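Local coordinates for cytochrome P450 (CYP102L1) (Mycobacterium phage Adler, PDB 6N6Q), which probably works as a haem-thiolate monooxygenase of the cytochrome P450 family, using a haem iron to activate oxygen, with a substrate not yet established, at residues Ile150-Glu155 against Leu463-Arg468; Ser283-Ala288 against Thr455-Pro460; Val59-Gly64 against Trp370-Leu375; Gly82-Lys87 against Tyr194-Thr199. All blocks are in the same frame, centred on the assembly; numbering follows the deposited sequence.

Interaction 1: residues Ile150-Glu155 against Leu463-Arg468; sequences IDIPAE and LQLRLR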
# COMPACT_ATOMS: atom_id res chain seq x y z
N ILE A 150 22.11 0.67 -4.75
CA ILE A 150 21.13 0.27 -3.75
C ILE A 150 19.89 -0.26 -4.46
O ILE A 150 19.32 0.43 -5.31
CB ILE A 150 20.78 1.45 -2.82
CG1 ILE A 150 21.98 1.83 -1.96
CG2 ILE A 150 19.56 1.12 -1.97
CD1 ILE A 150 21.72 2.99 -1.03
N ASP A 151 19.48 -1.47 -4.10
CA ASP A 151 18.19 -1.99 -4.54
C ASP A 151 17.09 -1.26 -3.79
O ASP A 151 16.88 -1.50 -2.60
CB ASP A 151 18.12 -3.50 -4.32
CG ASP A 151 16.88 -4.12 -4.93
OD1 ASP A 151 16.10 -4.76 -4.20
OD2 ASP A 151 16.67 -3.94 -6.15
N ILE A 152 16.40 -0.36 -4.48
CA ILE A 152 15.50 0.61 -3.85
C ILE A 152 14.23 -0.05 -3.30
O ILE A 152 13.88 0.22 -2.14
CB ILE A 152 15.16 1.75 -4.81
CG1 ILE A 152 16.44 2.49 -5.23
CG2 ILE A 152 14.18 2.73 -4.18
CD1 ILE A 152 17.18 3.11 -4.07
N PRO A 153 13.51 -0.89 -4.06
CA PRO A 153 12.29 -1.48 -3.49
C PRO A 153 12.52 -2.31 -2.24
O PRO A 153 11.72 -2.24 -1.29
CB PRO A 153 11.74 -2.34 -4.64
CG PRO A 153 12.30 -1.72 -5.86
CD PRO A 153 13.68 -1.27 -5.47
N ALA A 154 13.61 -3.09 -2.19
CA ALA A 154 13.86 -3.92 -1.02
C ALA A 154 14.21 -3.07 0.20
O ALA A 154 13.72 -3.33 1.30
CB ALA A 154 14.98 -4.92 -1.30
N GLU A 155 15.06 -2.05 0.01
CA GLU A 155 15.42 -1.18 1.13
C GLU A 155 14.21 -0.43 1.66
O GLU A 155 14.00 -0.37 2.88
CB GLU A 155 16.52 -0.20 0.69
CG GLU A 155 17.88 -0.85 0.49
CD GLU A 155 18.64 -1.03 1.78
OE1 GLU A 155 18.40 -0.26 2.73
OE2 GLU A 155 19.50 -1.94 1.85
N LEU A 463 15.07 -1.78 -9.98
CA LEU A 463 15.30 -0.36 -9.72
C LEU A 463 16.50 -0.21 -8.78
O LEU A 463 16.45 -0.65 -7.63
CB LEU A 463 14.06 0.29 -9.11
CG LEU A 463 14.18 1.79 -8.84
CD1 LEU A 463 14.40 2.55 -10.14
CD2 LEU A 463 12.95 2.30 -8.12
N GLN A 464 17.57 0.40 -9.29
CA GLN A 464 18.78 0.63 -8.52
C GLN A 464 19.17 2.09 -8.62
O GLN A 464 19.22 2.65 -9.72
CB GLN A 464 19.94 -0.25 -9.01
CG GLN A 464 19.82 -1.72 -8.64
CD GLN A 464 21.00 -2.54 -9.14
OE1 GLN A 464 21.49 -2.32 -10.25
NE2 GLN A 464 21.46 -3.48 -8.32
N LEU A 465 19.42 2.72 -7.47
CA LEU A 465 19.90 4.09 -7.40
C LEU A 465 21.22 4.13 -6.65
O LEU A 465 21.59 3.20 -5.94
CB LEU A 465 18.88 5.01 -6.72
CG LEU A 465 17.53 5.23 -7.41
CD1 LEU A 465 16.66 6.16 -6.57
CD2 LEU A 465 17.72 5.78 -8.81
N ARG A 466 21.94 5.24 -6.83
CA ARG A 466 23.16 5.50 -6.09
C ARG A 466 23.10 6.90 -5.51
O ARG A 466 22.53 7.82 -6.12
CB ARG A 466 24.40 5.33 -6.97
CG ARG A 466 25.71 5.31 -6.20
CD ARG A 466 26.79 4.57 -6.97
NE ARG A 466 27.03 5.15 -8.28
CZ ARG A 466 27.84 4.63 -9.20
NH1 ARG A 466 28.49 3.51 -8.94
NH2 ARG A 466 27.99 5.23 -10.37
N LEU A 467 23.69 7.06 -4.33
CA LEU A 467 23.59 8.30 -3.57
C LEU A 467 24.96 8.85 -3.25
O LEU A 467 25.92 8.11 -3.03
CB LEU A 467 22.82 8.07 -2.26
CG LEU A 467 21.60 7.17 -2.33
CD1 LEU A 467 21.31 6.60 -0.96
CD2 LEU A 467 20.40 7.93 -2.85
N ARG A 468 25.05 10.18 -3.24
CA ARG A 468 26.17 10.90 -2.66
C ARG A 468 25.63 11.85 -1.61
O ARG A 468 24.57 12.46 -1.80
CB ARG A 468 26.97 11.68 -3.71
CG ARG A 468 27.36 10.90 -4.95
CD ARG A 468 28.18 9.66 -4.62
NE ARG A 468 28.99 9.23 -5.76
CZ ARG A 468 28.51 8.63 -6.85
NH1 ARG A 468 27.21 8.37 -6.95
NH2 ARG A 468 29.32 8.28 -7.83
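I150 and L465 form an antiparallel hydrogen-bonded pair. I150 N gives a nearly straight bond to L465 O (2.8 Å, 171°), and L465 N returns one to I150 O at 3.1 Å. That same I150 O also takes a CA-H contact from Q464 CA at 3.3 Å. In I150, CG1 lies beside the backbone N, and a chi2 of 179° extends CD1 to within 3.6 Å of CD1 of L467; the two side chains cross at about a right angle and both pack on W140 of helix 119-145. D151 pairs with Q464 as the non-hydrogen-bonded partner. It is also the N-cap of helix 152-169, so the short strand passes straight into a helix; this small antiparallel sheet, usually called beta 3 in P450s, is completed by strand 440-444 on the far side of 464-469. I152, already helical, sends its N to L463 O (3.2 Å), the donor tilted 24° from the carbonyl plane. Its side chain touches two leucines: CG1 lies 3.7 Å from CG of L465, while CB meets CD2 of L463 at 4.0 Å. L291 of helix 265-296 packs on both I152 and L465. P153 follows, laying its ring carbon CD 4.0 Å from CB of L463.

Interaction 2: residues Ser283-Ala288 against Thr455-Pro460; sequences SANAIA and TLTLKP. With HEM (protoporphyrin IX containing Fe), chain E.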
# COMPACT_ATOMS: atom_id res chain seq x y z
N SER A 283 3.26 1.27 0.68
CA SER A 283 4.01 2.49 0.94
C SER A 283 5.43 2.39 0.40
O SER A 283 5.98 3.38 -0.11
CB SER A 283 4.03 2.79 2.44
OG SER A 283 2.72 2.89 2.95
N ALA A 284 6.05 1.21 0.49
CA ALA A 284 7.43 1.06 0.06
C ALA A 284 7.56 1.21 -1.45
O ALA A 284 8.50 1.84 -1.94
CB ALA A 284 7.97 -0.29 0.51
N ASN A 285 6.63 0.62 -2.21
CA ASN A 285 6.71 0.71 -3.66
C ASN A 285 6.34 2.10 -4.16
O ASN A 285 6.87 2.55 -5.18
CB ASN A 285 5.81 -0.35 -4.30
CG ASN A 285 6.25 -1.76 -3.96
OD1 ASN A 285 7.41 -1.99 -3.61
ND2 ASN A 285 5.33 -2.71 -4.05
N ALA A 286 5.43 2.79 -3.46
CA ALA A 286 5.14 4.17 -3.82
C ALA A 286 6.36 5.06 -3.64
O ALA A 286 6.65 5.91 -4.49
CB ALA A 286 3.97 4.70 -2.98
N ILE A 287 7.09 4.87 -2.54
CA ILE A 287 8.34 5.61 -2.33
C ILE A 287 9.35 5.27 -3.41
O ILE A 287 10.04 6.14 -3.94
CB ILE A 287 8.90 5.32 -0.92
CG1 ILE A 287 7.98 5.90 0.15
CG2 ILE A 287 10.30 5.89 -0.78
CD1 ILE A 287 8.29 5.40 1.55
N ALA A 288 9.44 3.98 -3.77
CA ALA A 288 10.38 3.57 -4.81
C ALA A 288 10.04 4.20 -6.15
O ALA A 288 10.94 4.58 -6.92
CB ALA A 288 10.41 2.04 -4.91
N THR A 455 2.94 -8.00 -8.10
CA THR A 455 2.78 -8.97 -7.03
C THR A 455 1.42 -8.72 -6.37
O THR A 455 0.42 -8.67 -7.09
CB THR A 455 3.97 -8.88 -6.08
OG1 THR A 455 3.91 -7.65 -5.35
CG2 THR A 455 5.28 -8.94 -6.86
N LEU A 456 1.34 -8.57 -5.05
CA LEU A 456 0.13 -8.01 -4.46
C LEU A 456 -0.02 -6.54 -4.81
O LEU A 456 -1.14 -6.02 -4.76
CB LEU A 456 0.15 -8.19 -2.94
CG LEU A 456 0.24 -9.63 -2.44
CD1 LEU A 456 0.25 -9.68 -0.92
CD2 LEU A 456 -0.90 -10.47 -3.01
N THR A 457 1.07 -5.87 -5.15
CA THR A 457 1.07 -4.46 -5.52
C THR A 457 1.93 -4.27 -6.77
O THR A 457 2.63 -5.17 -7.22
CB THR A 457 1.61 -3.58 -4.39
OG1 THR A 457 2.97 -3.94 -4.10
CG2 THR A 457 0.77 -3.73 -3.13
N LEU A 458 1.86 -3.06 -7.32
CA LEU A 458 2.75 -2.67 -8.41
C LEU A 458 4.10 -2.26 -7.83
O LEU A 458 4.16 -1.51 -6.85
CB LEU A 458 2.15 -1.53 -9.22
CG LEU A 458 1.37 -1.91 -10.48
CD1 LEU A 458 0.40 -3.04 -10.21
CD2 LEU A 458 0.64 -0.69 -11.05
N LYS A 459 5.18 -2.74 -8.44
CA LYS A 459 6.52 -2.51 -7.93
C LYS A 459 7.48 -2.26 -9.08
O LYS A 459 7.40 -2.93 -10.12
CB LYS A 459 7.01 -3.70 -7.10
CG LYS A 459 8.28 -3.44 -6.32
CD LYS A 459 8.79 -4.70 -5.64
CE LYS A 459 9.35 -5.67 -6.65
NZ LYS A 459 10.46 -5.06 -7.43
N PRO A 460 8.40 -1.30 -8.93
CA PRO A 460 9.46 -1.13 -9.93
C PRO A 460 10.46 -2.27 -9.83
O PRO A 460 11.03 -2.52 -8.77
CB PRO A 460 10.10 0.22 -9.55
CG PRO A 460 9.10 0.88 -8.64
CD PRO A 460 8.41 -0.23 -7.92
CHA HEM E . -7.38 -0.60 2.37
CHB HEM E . -4.21 1.38 -0.73
CHC HEM E . -1.12 2.18 2.94
CHD HEM E . -3.97 -0.47 5.85
C1A HEM E . -6.82 -0.12 1.21
C2A HEM E . -7.43 -0.07 -0.11
C3A HEM E . -6.56 0.48 -0.96
C4A HEM E . -5.35 0.80 -0.22
CMA HEM E . -6.80 0.71 -2.46
CAA HEM E . -8.85 -0.57 -0.48
CBA HEM E . -8.77 -2.06 -0.80
CGA HEM E . -10.08 -2.56 -1.35
O1A HEM E . -11.00 -1.73 -1.59
O2A HEM E . -10.21 -3.79 -1.54
C1B HEM E . -3.12 1.82 -0.00
C2B HEM E . -2.03 2.63 -0.51
C3B HEM E . -1.17 2.85 0.51
C4B HEM E . -1.70 2.19 1.69
CMB HEM E . -1.94 3.11 -1.97
CAB HEM E . 0.16 3.65 0.53
CBB HEM E . 0.72 4.25 -0.53
C1C HEM E . -1.62 1.56 4.07
C2C HEM E . -1.06 1.60 5.40
C3C HEM E . -1.83 0.88 6.21
C4C HEM E . -2.93 0.33 5.42
CMC HEM E . 0.22 2.35 5.83
CAC HEM E . -1.54 0.70 7.72
CBC HEM E . -2.34 -0.00 8.54
C1D HEM E . -5.15 -0.74 5.17
C2D HEM E . -6.29 -1.47 5.68
C3D HEM E . -7.23 -1.51 4.73
C4D HEM E . -6.72 -0.79 3.57
CMD HEM E . -6.40 -2.11 7.08
CAD HEM E . -8.61 -2.19 4.83
CBD HEM E . -9.61 -1.25 5.50
CGD HEM E . -10.98 -1.87 5.52
O1D HEM E . -11.76 -1.58 6.46
O2D HEM E . -11.30 -2.67 4.60
NA HEM E . -5.55 0.42 1.09
NB HEM E . -2.89 1.58 1.34
NC HEM E . -2.76 0.78 4.12
ND HEM E . -5.45 -0.34 3.88
FE HEM E . -4.09 0.49 2.57
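N285 reaches from its helix to T457, and the polar part of the contact is this one side chain. Its ND2 lies 2.7 Å from T457 OG1, but the bond is bent to 117° at the hydrogen and counts as weak. The side chain lies against the strand: N285 CB is 3.3 Å from L458 O, and OD1 rests 3.2 Å from CG of K459. Beyond that carbon the lysine bends at chi3 and chi4, bringing NZ back to P460 O, 2.9 Å away and well above the carbonyl plane. Apolar contact is sparse, a single touch of A288 CB on P460 CG at 4.1 Å. Toward the cofactor, S283 OG approaches vinyl carbon CAB of the haem at 3.6 Å; the hydroxyl is hydrogen-bonded to G279 O and E428. Helix 265-296 is the long central helix of the P450 fold, named helix I, and 455-460 is the turn and second strand of the hairpin 451-454/458-461, which in this family commonly borders the substrate pocket. The hairpin strand runs 42° from the helix direction, while helix 152-169 and helix 422-439 pack on other sides of the same helical turns.

Interaction 3: residues Val59-Gly64 against Trp370-Leu375; sequences VVVVDG and WVFVNL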
# COMPACT_ATOMS: atom_id res chain seq x y z
N VAL A 59 -13.37 -11.60 -15.23
CA VAL A 59 -13.74 -10.45 -14.42
C VAL A 59 -14.31 -9.36 -15.32
O VAL A 59 -13.82 -9.14 -16.44
CB VAL A 59 -12.53 -9.93 -13.61
CG1 VAL A 59 -11.37 -9.57 -14.54
CG2 VAL A 59 -12.93 -8.74 -12.76
N VAL A 60 -15.36 -8.70 -14.84
CA VAL A 60 -15.87 -7.50 -15.48
C VAL A 60 -14.98 -6.34 -15.05
O VAL A 60 -14.99 -5.94 -13.89
CB VAL A 60 -17.34 -7.24 -15.12
CG1 VAL A 60 -17.83 -5.96 -15.76
CG2 VAL A 60 -18.20 -8.43 -15.53
N VAL A 61 -14.20 -5.81 -15.99
CA VAL A 61 -13.26 -4.73 -15.72
C VAL A 61 -13.93 -3.41 -16.07
O VAL A 61 -14.48 -3.25 -17.16
CB VAL A 61 -11.96 -4.91 -16.51
CG1 VAL A 61 -10.99 -3.78 -16.21
CG2 VAL A 61 -11.33 -6.26 -16.19
N VAL A 62 -13.88 -2.46 -15.14
CA VAL A 62 -14.42 -1.12 -15.35
C VAL A 62 -13.26 -0.14 -15.28
O VAL A 62 -12.55 -0.07 -14.27
CB VAL A 62 -15.49 -0.76 -14.30
CG1 VAL A 62 -16.21 0.52 -14.70
CG2 VAL A 62 -16.48 -1.91 -14.15
N ASP A 63 -13.05 0.61 -16.37
CA ASP A 63 -11.98 1.60 -16.42
C ASP A 63 -12.44 2.94 -16.99
O ASP A 63 -11.59 3.77 -17.34
CB ASP A 63 -10.79 1.07 -17.24
CG ASP A 63 -11.17 0.72 -18.67
OD1 ASP A 63 -12.37 0.68 -18.98
OD2 ASP A 63 -10.25 0.49 -19.48
N GLY A 64 -13.74 3.17 -17.09
CA GLY A 64 -14.26 4.42 -17.60
C GLY A 64 -14.66 5.37 -16.49
O GLY A 64 -15.20 4.96 -15.46
N TRP A 370 -19.95 -8.97 -8.94
CA TRP A 370 -18.75 -8.21 -8.62
C TRP A 370 -18.02 -7.80 -9.89
O TRP A 370 -18.01 -8.51 -10.90
CB TRP A 370 -17.82 -9.00 -7.70
CG TRP A 370 -17.56 -10.42 -8.11
CD1 TRP A 370 -18.40 -11.48 -7.93
CD2 TRP A 370 -16.39 -10.93 -8.75
NE1 TRP A 370 -17.82 -12.62 -8.43
CE2 TRP A 370 -16.58 -12.31 -8.94
CE3 TRP A 370 -15.19 -10.35 -9.18
CZ2 TRP A 370 -15.63 -13.13 -9.54
CZ3 TRP A 370 -14.24 -11.16 -9.78
CH2 TRP A 370 -14.47 -12.53 -9.95
N VAL A 371 -17.39 -6.62 -9.82
CA VAL A 371 -16.59 -6.07 -10.90
C VAL A 371 -15.26 -5.60 -10.33
O VAL A 371 -15.06 -5.54 -9.11
CB VAL A 371 -17.30 -4.90 -11.62
CG1 VAL A 371 -18.63 -5.35 -12.21
CG2 VAL A 371 -17.49 -3.73 -10.66
N PHE A 372 -14.34 -5.26 -11.23
CA PHE A 372 -13.01 -4.77 -10.86
C PHE A 372 -12.85 -3.36 -11.40
O PHE A 372 -13.02 -3.13 -12.60
CB PHE A 372 -11.92 -5.69 -11.42
CG PHE A 372 -10.52 -5.20 -11.15
CD1 PHE A 372 -9.96 -5.30 -9.89
CD2 PHE A 372 -9.75 -4.66 -12.17
CE1 PHE A 372 -8.67 -4.86 -9.64
CE2 PHE A 372 -8.46 -4.22 -11.94
CZ PHE A 372 -7.92 -4.32 -10.67
N VAL A 373 -12.54 -2.42 -10.51
CA VAL A 373 -12.22 -1.05 -10.90
C VAL A 373 -10.73 -0.99 -11.18
O VAL A 373 -9.91 -1.17 -10.28
CB VAL A 373 -12.63 -0.05 -9.81
CG1 VAL A 373 -12.13 1.34 -10.16
CG2 VAL A 373 -14.14 -0.05 -9.63
N ASN A 374 -10.37 -0.76 -12.44
CA ASN A 374 -8.97 -0.69 -12.86
C ASN A 374 -8.48 0.74 -12.64
O ASN A 374 -8.68 1.61 -13.49
CB ASN A 374 -8.82 -1.12 -14.31
CG ASN A 374 -7.37 -1.31 -14.73
OD1 ASN A 374 -6.46 -0.72 -14.15
ND2 ASN A 374 -7.15 -2.14 -15.74
N LEU A 375 -7.83 0.98 -11.50
CA LEU A 375 -7.34 2.32 -11.19
C LEU A 375 -6.19 2.71 -12.11
O LEU A 375 -6.10 3.87 -12.53
CB LEU A 375 -6.89 2.40 -9.73
CG LEU A 375 -7.98 2.41 -8.66
CD1 LEU A 375 -7.36 2.23 -7.29
CD2 LEU A 375 -8.78 3.70 -8.73
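F372 meets V59 first through its CB, which lies 3.5 Å from V59 CG2. The ring leaves anti to the backbone N (chi1 177°), on the sheet face that also carries V61. Farther out, CD2 has V61 CG1 at 4.3 Å, the methyl standing at the ring edge near its plane; the ring then meets that of F349, the two planes about 50° apart. V59 CG2 is shared, since it also touches W370 CZ3 obliquely. Behind these side chains the backbones run as parallel strands, with three nearly straight bonds in a row: F372 N to V60 O and V62 N to F372 O, each 2.8 Å, then N374 N to V62 O at 2.9 Å. The other face is aliphatic. V371 lies between two valines, its CG1 3.7 Å from V60 CG1 and its CB 4.0 Å from V62 CG2, and I68 of helix 65-71 packs on V62 and V373. At the strand end N374 turns its OD1 to A377 N, capping helix 375-379. An inner parallel pair in an otherwise antiparallel five-stranded sheet, with helix 35-43 and helix 65-71 packed on it, matches the beta 1 sheet of cytochromes P450.

Interaction 4: residues Gly82-Lys87 against Tyr194-Thr199; sequences GPTLHK and YANRRT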
# COMPACT_ATOMS: atom_id res chain seq x y z
N GLY A 82 -12.19 -9.64 -3.32
CA GLY A 82 -11.81 -10.20 -4.59
C GLY A 82 -11.09 -11.52 -4.45
O GLY A 82 -10.82 -12.00 -3.33
N PRO A 83 -10.76 -12.13 -5.59
CA PRO A 83 -10.10 -13.45 -5.55
C PRO A 83 -8.82 -13.47 -4.73
O PRO A 83 -8.68 -14.29 -3.82
CB PRO A 83 -9.85 -13.75 -7.03
CG PRO A 83 -10.90 -12.97 -7.76
CD PRO A 83 -11.08 -11.71 -6.97
N THR A 84 -7.88 -12.56 -5.03
CA THR A 84 -6.62 -12.55 -4.30
C THR A 84 -6.83 -12.22 -2.83
O THR A 84 -6.18 -12.80 -1.96
CB THR A 84 -5.65 -11.55 -4.94
OG1 THR A 84 -6.32 -10.30 -5.14
CG2 THR A 84 -5.15 -12.07 -6.28
N LEU A 85 -7.75 -11.29 -2.53
CA LEU A 85 -8.07 -11.01 -1.13
C LEU A 85 -8.60 -12.25 -0.43
O LEU A 85 -8.29 -12.50 0.74
CB LEU A 85 -9.09 -9.87 -1.04
CG LEU A 85 -8.53 -8.45 -1.08
CD1 LEU A 85 -9.62 -7.44 -0.75
CD2 LEU A 85 -7.36 -8.32 -0.11
N HIS A 86 -9.41 -13.05 -1.14
CA HIS A 86 -9.90 -14.29 -0.55
C HIS A 86 -8.75 -15.26 -0.28
O HIS A 86 -8.77 -16.00 0.70
CB HIS A 86 -10.93 -14.94 -1.48
CG HIS A 86 -11.43 -16.27 -1.00
ND1 HIS A 86 -12.46 -16.39 -0.09
CD2 HIS A 86 -11.03 -17.53 -1.29
CE1 HIS A 86 -12.67 -17.67 0.15
NE2 HIS A 86 -11.82 -18.38 -0.56
N LYS A 87 -7.74 -15.25 -1.15
CA LYS A 87 -6.60 -16.14 -0.95
C LYS A 87 -5.70 -15.65 0.18
O LYS A 87 -5.00 -16.46 0.80
CB LYS A 87 -5.82 -16.28 -2.25
CG LYS A 87 -6.62 -16.93 -3.37
CD LYS A 87 -6.33 -16.30 -4.72
CE LYS A 87 -4.92 -16.60 -5.19
NZ LYS A 87 -4.71 -18.06 -5.39
N TYR A 194 2.60 -19.02 -0.53
CA TYR A 194 1.78 -20.23 -0.43
C TYR A 194 0.30 -19.92 -0.53
O TYR A 194 -0.48 -20.81 -0.89
CB TYR A 194 2.09 -20.94 0.89
CG TYR A 194 1.47 -22.31 1.03
CD1 TYR A 194 2.08 -23.42 0.48
CD2 TYR A 194 0.29 -22.48 1.73
CE1 TYR A 194 1.52 -24.68 0.61
CE2 TYR A 194 -0.28 -23.74 1.87
CZ TYR A 194 0.34 -24.83 1.30
OH TYR A 194 -0.22 -26.08 1.44
N ALA A 195 -0.11 -18.69 -0.23
CA ALA A 195 -1.53 -18.34 -0.29
C ALA A 195 -1.98 -18.05 -1.72
O ALA A 195 -3.08 -18.44 -2.12
CB ALA A 195 -1.81 -17.13 0.60
N ASN A 196 -1.13 -17.39 -2.51
CA ASN A 196 -1.50 -17.02 -3.87
C ASN A 196 -1.51 -18.21 -4.82
O ASN A 196 -2.05 -18.10 -5.92
CB ASN A 196 -0.56 -15.93 -4.40
CG ASN A 196 -1.02 -15.34 -5.72
OD1 ASN A 196 -0.72 -15.87 -6.79
ND2 ASN A 196 -1.76 -14.24 -5.65
N ARG A 197 -0.92 -19.34 -4.41
CA ARG A 197 -0.87 -20.55 -5.23
C ARG A 197 -2.21 -20.83 -5.88
O ARG A 197 -3.24 -20.94 -5.21
CB ARG A 197 -0.47 -21.74 -4.36
CG ARG A 197 0.95 -21.76 -3.85
CD ARG A 197 1.17 -23.06 -3.11
NE ARG A 197 -0.02 -23.39 -2.34
CZ ARG A 197 -0.46 -24.63 -2.12
NH1 ARG A 197 0.20 -25.67 -2.62
NH2 ARG A 197 -1.56 -24.83 -1.40
N ARG A 198 -2.20 -20.95 -7.21
CA ARG A 198 -3.44 -21.18 -7.92
C ARG A 198 -3.86 -22.64 -7.81
O ARG A 198 -3.04 -23.54 -7.59
CB ARG A 198 -3.31 -20.76 -9.39
CG ARG A 198 -4.63 -20.45 -10.08
CD ARG A 198 -5.54 -19.59 -9.20
NE ARG A 198 -6.40 -20.39 -8.34
CZ ARG A 198 -7.18 -19.89 -7.38
NH1 ARG A 198 -7.21 -18.59 -7.15
NH2 ARG A 198 -7.91 -20.71 -6.64
N THR A 199 -5.17 -22.87 -7.98
CA THR A 199 -5.76 -24.19 -7.77
C THR A 199 -5.09 -25.26 -8.62
O THR A 199 -5.09 -26.44 -8.23
CB THR A 199 -7.26 -24.14 -8.08
OG1 THR A 199 -7.80 -25.47 -8.07
CG2 THR A 199 -7.51 -23.52 -9.45
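K87 and A195 bring the two backbones closest, CA to CA 5.6 Å. Residues 83-87 make a short helix with G82 as N-cap, held by bonds from H86 N to G82 O and from K87 N to P83 O. Opposite it, a weakly bonded helical turn about 194-196 gives way at R197 and R198 to extended backbone. At the near point A195 CB lies against K87 O, 3.3 Å away. K87 carries most of the rest. Its chain bends at chi2, chi3 and chi4, and NZ ends 2.7 Å from N196 O, a hydrogen bond whose donor stands 67° out of the carbonyl plane. NZ also lies over one face of the R198 guanidinium, 3.1 Å from NH1; both are donors and probably both are charged, an unfavourable pairing that the salt bridge of R198 NH1 to D56 would ease. T84 and N196 run side by side, CG2 to ND2 4.1 Å. R197 turns the other way: NE bonds Y194 O at 3.0 Å on an in-plane lone pair, CE1 of Y194 sits over the centre of the R197 guanidinium, and E206 forms a salt bridge with R197. L85 of the short helix touches the haem. This is the B' region meeting the end of the F helix and the start of the F-G loop, the pair that in P450s generally frames the substrate entrance.

Interactions 1, 2 and 3 are buried, whereas interaction 4 lies at the surface. Interactions 1 and 2 touch: I152 packs on A288, L463 meets the carbonyl of A288, and strands 458-461 and 464-469 follow one another in the chain. Helix 265-296 supplies one side of interaction 2 and packs on I152 and L465 of interaction 1. Interactions 1 and 3 are both sheet pairings built on backbone hydrogen bonds, with mainly apolar side chains beside them, one antiparallel, one parallel. Interaction 2 works chiefly through one asparagine, reaching the turn and strand of a hairpin. Interaction 4 relies on a lysine, a carbonyl and crowded cations, and touches interaction 3 lightly where W370 meets P83.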